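Local coordinates for protein succinate-semialdehyde dehydrogenase (NAD(P)(+)) (Marinobacter aquaeolei, PDB 3RH9) that probably oxidises succinate semialdehyde to succinate with NAD+ or NADP+ as cofactor, as a member of the aldehyde dehydrogenase family, at residues A[87-92]-A[105-110]; A[97-102]-A[158-163]. All coordinates share one frame; numbering follows the deposited sequence.

Contact 1 (A[87-92]-A[105-110]); sequences NREEIG and EAQGEV
Gln107 reaches across to the start of helix 88-99 and passes beneath the Arg88 side chain, the two crossing at about a right angle. The guanidinium of Arg88 lies over the Gln107 chain, with CB of Gln107 3.6 Å from its plane, and the amide is turned 82° to it. Although NH2 of Arg88 stands 3.0 Å from OE1 of Gln107, the oxygen sits over the guanidinium face, where the angle is too poor for a hydrogen bond; the salt bridge from NH1 goes instead to Asp111, one residue beyond this part of helix 103-123. Gln107 also runs alongside Glu89, pointing the same way, the amide and carboxylate planes nearly parallel, and CG of Glu89 comes 3.8 Å from NE2 of Gln107.

The apolar half of the contact belongs to Val110. With CG1 anti to the backbone N (chi1 173°), its two methyls are shared out: CG1 settles against CA of Arg88 at 3.7 Å, while CG2 meets CG2 of Ile91 at 3.6 Å. Between these polar and apolar patches the backbones close in at Gly92, whose CA lies 4.3 Å from CA of Gln107. A beta carbon at Gly92 would run into CG of Gln107, and the methyl of Ala106 takes up little room beside the Gly92 carbonyl.

This is a worked example of two helices that come close at small residues, Gly92 and Ala106, while Gln107, Arg88 and Val110 carry most of the contact. The segment axes approach to 7.9 Å with their directions 124° apart; a short turn joins the helices, and Trp103, at the start of the second, donates from NE1 to Glu89 O. Leu95 of helix 88-99 continues the packing against Ala106, and Ile91 rests on Thr189 and Ala192 of helix 188-197.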
# COMPACT_ATOMS: atom_id res chain seq x y z
N ASN A 87 -12.32 31.27 8.08
CA ASN A 87 -12.29 31.85 6.75
C ASN A 87 -13.17 31.05 5.84
O ASN A 87 -12.91 30.92 4.64
CB ASN A 87 -10.87 31.92 6.23
CG ASN A 87 -9.95 32.64 7.18
OD1 ASN A 87 -9.61 33.81 6.98
ND2 ASN A 87 -9.56 31.96 8.25
N ARG A 88 -14.24 30.52 6.42
CA ARG A 88 -15.12 29.57 5.76
C ARG A 88 -15.99 30.21 4.66
O ARG A 88 -16.40 29.54 3.72
CB ARG A 88 -15.98 28.89 6.82
CG ARG A 88 -17.40 28.64 6.43
CD ARG A 88 -18.26 28.38 7.64
NE ARG A 88 -19.63 28.73 7.28
CZ ARG A 88 -20.51 27.90 6.73
NH1 ARG A 88 -20.19 26.63 6.51
NH2 ARG A 88 -21.72 28.34 6.43
N GLU A 89 -16.25 31.50 4.77
CA GLU A 89 -17.12 32.12 3.80
C GLU A 89 -16.36 32.69 2.61
O GLU A 89 -16.86 32.68 1.49
CB GLU A 89 -18.01 33.18 4.46
CG GLU A 89 -18.53 34.24 3.52
CD GLU A 89 -19.54 35.16 4.18
OE1 GLU A 89 -20.24 34.70 5.11
OE2 GLU A 89 -19.64 36.34 3.77
N GLU A 90 -15.14 33.17 2.85
CA GLU A 90 -14.33 33.74 1.77
C GLU A 90 -13.62 32.67 0.94
O GLU A 90 -13.34 32.87 -0.25
CB GLU A 90 -13.31 34.75 2.31
CG GLU A 90 -12.33 35.26 1.27
CD GLU A 90 -12.99 36.08 0.16
OE1 GLU A 90 -12.28 36.53 -0.77
OE2 GLU A 90 -14.23 36.28 0.21
N ILE A 91 -13.33 31.54 1.57
CA ILE A 91 -12.77 30.40 0.84
C ILE A 91 -13.90 29.77 0.03
O ILE A 91 -13.73 29.47 -1.15
CB ILE A 91 -12.14 29.38 1.79
CG1 ILE A 91 -10.87 29.96 2.41
CG2 ILE A 91 -11.84 28.09 1.06
CD1 ILE A 91 -10.29 29.13 3.48
N GLY A 92 -15.05 29.61 0.67
CA GLY A 92 -16.26 29.24 -0.03
C GLY A 92 -16.53 30.11 -1.25
O GLY A 92 -17.02 29.63 -2.27
N GLU A 105 -22.93 25.29 -0.72
CA GLU A 105 -22.21 24.02 -0.83
C GLU A 105 -20.71 24.25 -0.60
O GLU A 105 -20.08 23.51 0.15
CB GLU A 105 -22.47 23.35 -2.19
CG GLU A 105 -22.12 21.86 -2.26
CD GLU A 105 -22.45 21.19 -3.61
OE1 GLU A 105 -23.00 21.84 -4.52
OE2 GLU A 105 -22.15 19.99 -3.77
N ALA A 106 -20.16 25.28 -1.23
CA ALA A 106 -18.74 25.55 -1.09
C ALA A 106 -18.37 25.71 0.38
O ALA A 106 -17.43 25.10 0.87
CB ALA A 106 -18.34 26.78 -1.89
N GLN A 107 -19.14 26.54 1.09
CA GLN A 107 -18.83 26.83 2.47
C GLN A 107 -18.87 25.57 3.28
O GLN A 107 -18.01 25.33 4.12
CB GLN A 107 -19.80 27.86 3.03
CG GLN A 107 -19.56 29.25 2.48
CD GLN A 107 -20.55 30.26 3.02
OE1 GLN A 107 -21.17 30.05 4.05
NE2 GLN A 107 -20.70 31.37 2.31
N GLY A 108 -19.89 24.75 3.03
CA GLY A 108 -20.01 23.48 3.70
C GLY A 108 -18.80 22.59 3.48
O GLY A 108 -18.48 21.78 4.36
N GLU A 109 -18.15 22.73 2.32
CA GLU A 109 -16.98 21.91 2.00
C GLU A 109 -15.82 22.32 2.89
O GLU A 109 -14.99 21.50 3.29
CB GLU A 109 -16.57 22.00 0.53
CG GLU A 109 -15.31 21.14 0.20
CD GLU A 109 -14.83 21.23 -1.26
OE1 GLU A 109 -15.64 21.58 -2.14
OE2 GLU A 109 -13.63 20.95 -1.52
N VAL A 110 -15.76 23.61 3.19
CA VAL A 110 -14.76 24.13 4.11
C VAL A 110 -15.01 23.55 5.49
O VAL A 110 -14.07 23.21 6.19
CB VAL A 110 -14.81 25.65 4.15
CG1 VAL A 110 -13.90 26.15 5.23
CG2 VAL A 110 -14.41 26.21 2.81

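Contact 2 (A[97-102]-A[158-163]); sequences MEHGKP and NFPIGM
The ammonium of Lys101 is gripped from two quarters: NZ gives a weak hydrogen bond of 3.4 Å to the carbonyl O of Asn158, and its stronger partner is Glu109 of helix 103-123, in a salt bridge. A bend at chi3 (-46°) turns the otherwise extended chain so that NZ also comes 3.8 Å from CD2 of Phe159. NZ in turn lies 4.0 Å above one face of the His99 imidazole, toward its rim.

A neighbouring backbone amide restrains that ring's rotation: Lys101 N donates 3.1 Å to ND1 of His99, 17° out of the ring plane. NE2 of the same ring stands 3.7 Å from Asn158 O. An alanine in place of His99 would probably leave the Lys101 amide without its acceptor and open a gap beside the Asn158 carbonyl. Next to His99, the Glu98 carboxylate passes Pro160 and is held by Leu188 N and the Thr189 hydroxyl.

The Asn158 side chain is about 7 Å from that of Glu256, the predicted active-site residue; as in relatives, this asparagine probably contributes to the oxyanion hole. Because ND1 accepts from Lys101 N, His99 is probably neutral, with its proton on NE2.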
# COMPACT_ATOMS: atom_id res chain seq x y z
N MSE A 97 -16.40 30.31 -7.29
CA MSE A 97 -16.17 30.97 -8.55
C MSE A 97 -15.31 30.17 -9.51
O MSE A 97 -15.50 30.26 -10.72
CB MSE A 97 -15.59 32.36 -8.34
CG MSE A 97 -16.66 33.37 -7.96
SE MSE A 97 -15.91 34.98 -7.16
CE MSE A 97 -17.58 35.99 -6.90
N GLU A 98 -14.38 29.38 -8.98
CA GLU A 98 -13.47 28.64 -9.85
C GLU A 98 -13.98 27.24 -10.20
O GLU A 98 -13.67 26.71 -11.26
CB GLU A 98 -12.05 28.59 -9.26
CG GLU A 98 -11.94 27.78 -8.01
CD GLU A 98 -10.52 27.76 -7.45
OE1 GLU A 98 -9.60 28.26 -8.14
OE2 GLU A 98 -10.32 27.24 -6.33
N HIS A 99 -14.76 26.66 -9.30
CA HIS A 99 -15.35 25.34 -9.51
C HIS A 99 -16.73 25.40 -10.16
O HIS A 99 -16.99 24.68 -11.10
CB HIS A 99 -15.46 24.62 -8.17
CG HIS A 99 -16.05 23.25 -8.25
ND1 HIS A 99 -17.39 23.00 -8.02
CD2 HIS A 99 -15.49 22.04 -8.52
CE1 HIS A 99 -17.63 21.71 -8.14
NE2 HIS A 99 -16.49 21.10 -8.44
N GLY A 100 -17.60 26.26 -9.65
CA GLY A 100 -18.94 26.39 -10.19
C GLY A 100 -19.96 26.04 -9.13
O GLY A 100 -21.08 26.54 -9.13
N LYS A 101 -19.57 25.16 -8.22
CA LYS A 101 -20.37 24.79 -7.07
C LYS A 101 -21.00 26.02 -6.39
O LYS A 101 -20.38 27.07 -6.29
CB LYS A 101 -19.45 24.07 -6.08
CG LYS A 101 -20.12 23.13 -5.11
CD LYS A 101 -19.07 22.52 -4.17
CE LYS A 101 -17.85 22.04 -4.96
NZ LYS A 101 -17.03 21.03 -4.25
N PRO A 102 -22.24 25.88 -5.91
CA PRO A 102 -22.92 27.01 -5.24
C PRO A 102 -22.24 27.42 -3.93
O PRO A 102 -21.74 26.56 -3.20
CB PRO A 102 -24.32 26.45 -4.95
CG PRO A 102 -24.49 25.33 -5.90
CD PRO A 102 -23.13 24.72 -6.05
N ASN A 158 -12.26 18.34 -8.11
CA ASN A 158 -13.60 17.98 -7.60
C ASN A 158 -13.85 18.53 -6.20
O ASN A 158 -14.97 18.94 -5.88
CB ASN A 158 -13.91 16.48 -7.56
CG ASN A 158 -13.03 15.65 -8.44
OD1 ASN A 158 -12.55 16.09 -9.48
ND2 ASN A 158 -12.83 14.39 -8.04
N PHE A 159 -12.82 18.50 -5.36
CA PHE A 159 -12.93 19.11 -4.04
C PHE A 159 -11.71 19.94 -3.75
O PHE A 159 -10.75 19.47 -3.14
CB PHE A 159 -13.12 18.04 -2.96
CG PHE A 159 -14.48 17.44 -2.96
CD1 PHE A 159 -14.70 16.20 -3.53
CD2 PHE A 159 -15.55 18.11 -2.38
CE1 PHE A 159 -15.96 15.64 -3.54
CE2 PHE A 159 -16.82 17.55 -2.38
CZ PHE A 159 -17.03 16.30 -2.97
N PRO A 160 -11.73 21.20 -4.22
CA PRO A 160 -10.56 22.07 -4.12
C PRO A 160 -10.07 22.26 -2.67
O PRO A 160 -8.88 22.50 -2.48
CB PRO A 160 -11.05 23.39 -4.72
CG PRO A 160 -12.19 22.99 -5.62
CD PRO A 160 -12.86 21.85 -4.90
N ILE A 161 -10.94 22.13 -1.68
CA ILE A 161 -10.49 22.16 -0.29
C ILE A 161 -10.68 20.85 0.47
O ILE A 161 -9.92 20.55 1.37
CB ILE A 161 -11.12 23.32 0.52
CG1 ILE A 161 -10.16 23.77 1.62
CG2 ILE A 161 -12.43 22.90 1.14
CD1 ILE A 161 -8.84 24.33 1.11
N GLY A 162 -11.67 20.06 0.12
CA GLY A 162 -11.91 18.81 0.82
C GLY A 162 -10.81 17.77 0.63
O GLY A 162 -10.33 17.19 1.61
N MSE A 163 -10.42 17.53 -0.62
CA MSE A 163 -9.37 16.57 -0.91
C MSE A 163 -8.12 16.86 -0.10
O MSE A 163 -7.71 16.04 0.73
CB MSE A 163 -9.01 16.57 -2.40
CG MSE A 163 -10.09 15.99 -3.29
SE MSE A 163 -10.89 14.40 -2.48
CE MSE A 163 -12.11 13.96 -3.96

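How the contacts relate
Centred 9 Å apart, the two contacts share helix 88-99: contact 1 uses its beginning and contact 2 its end. Along the chain their segments alternate, 87-92, 97-102, 105-110 and then 158-163, all four belonging to the aldehyde dehydrogenase fold. Glu109, which takes no part in contact 1 itself, joins them physically: OE1 is 2.6 Å from NZ of Lys101, while OE2 lies 2.7 Å from Gly162 N, a probable hydrogen bond at the start of helix 162-174. One buried carboxylate thus ties the helix pair to the segment following strand 151-154 of the mixed sheet, linking these two helices with the neighbourhood of the predicted active site.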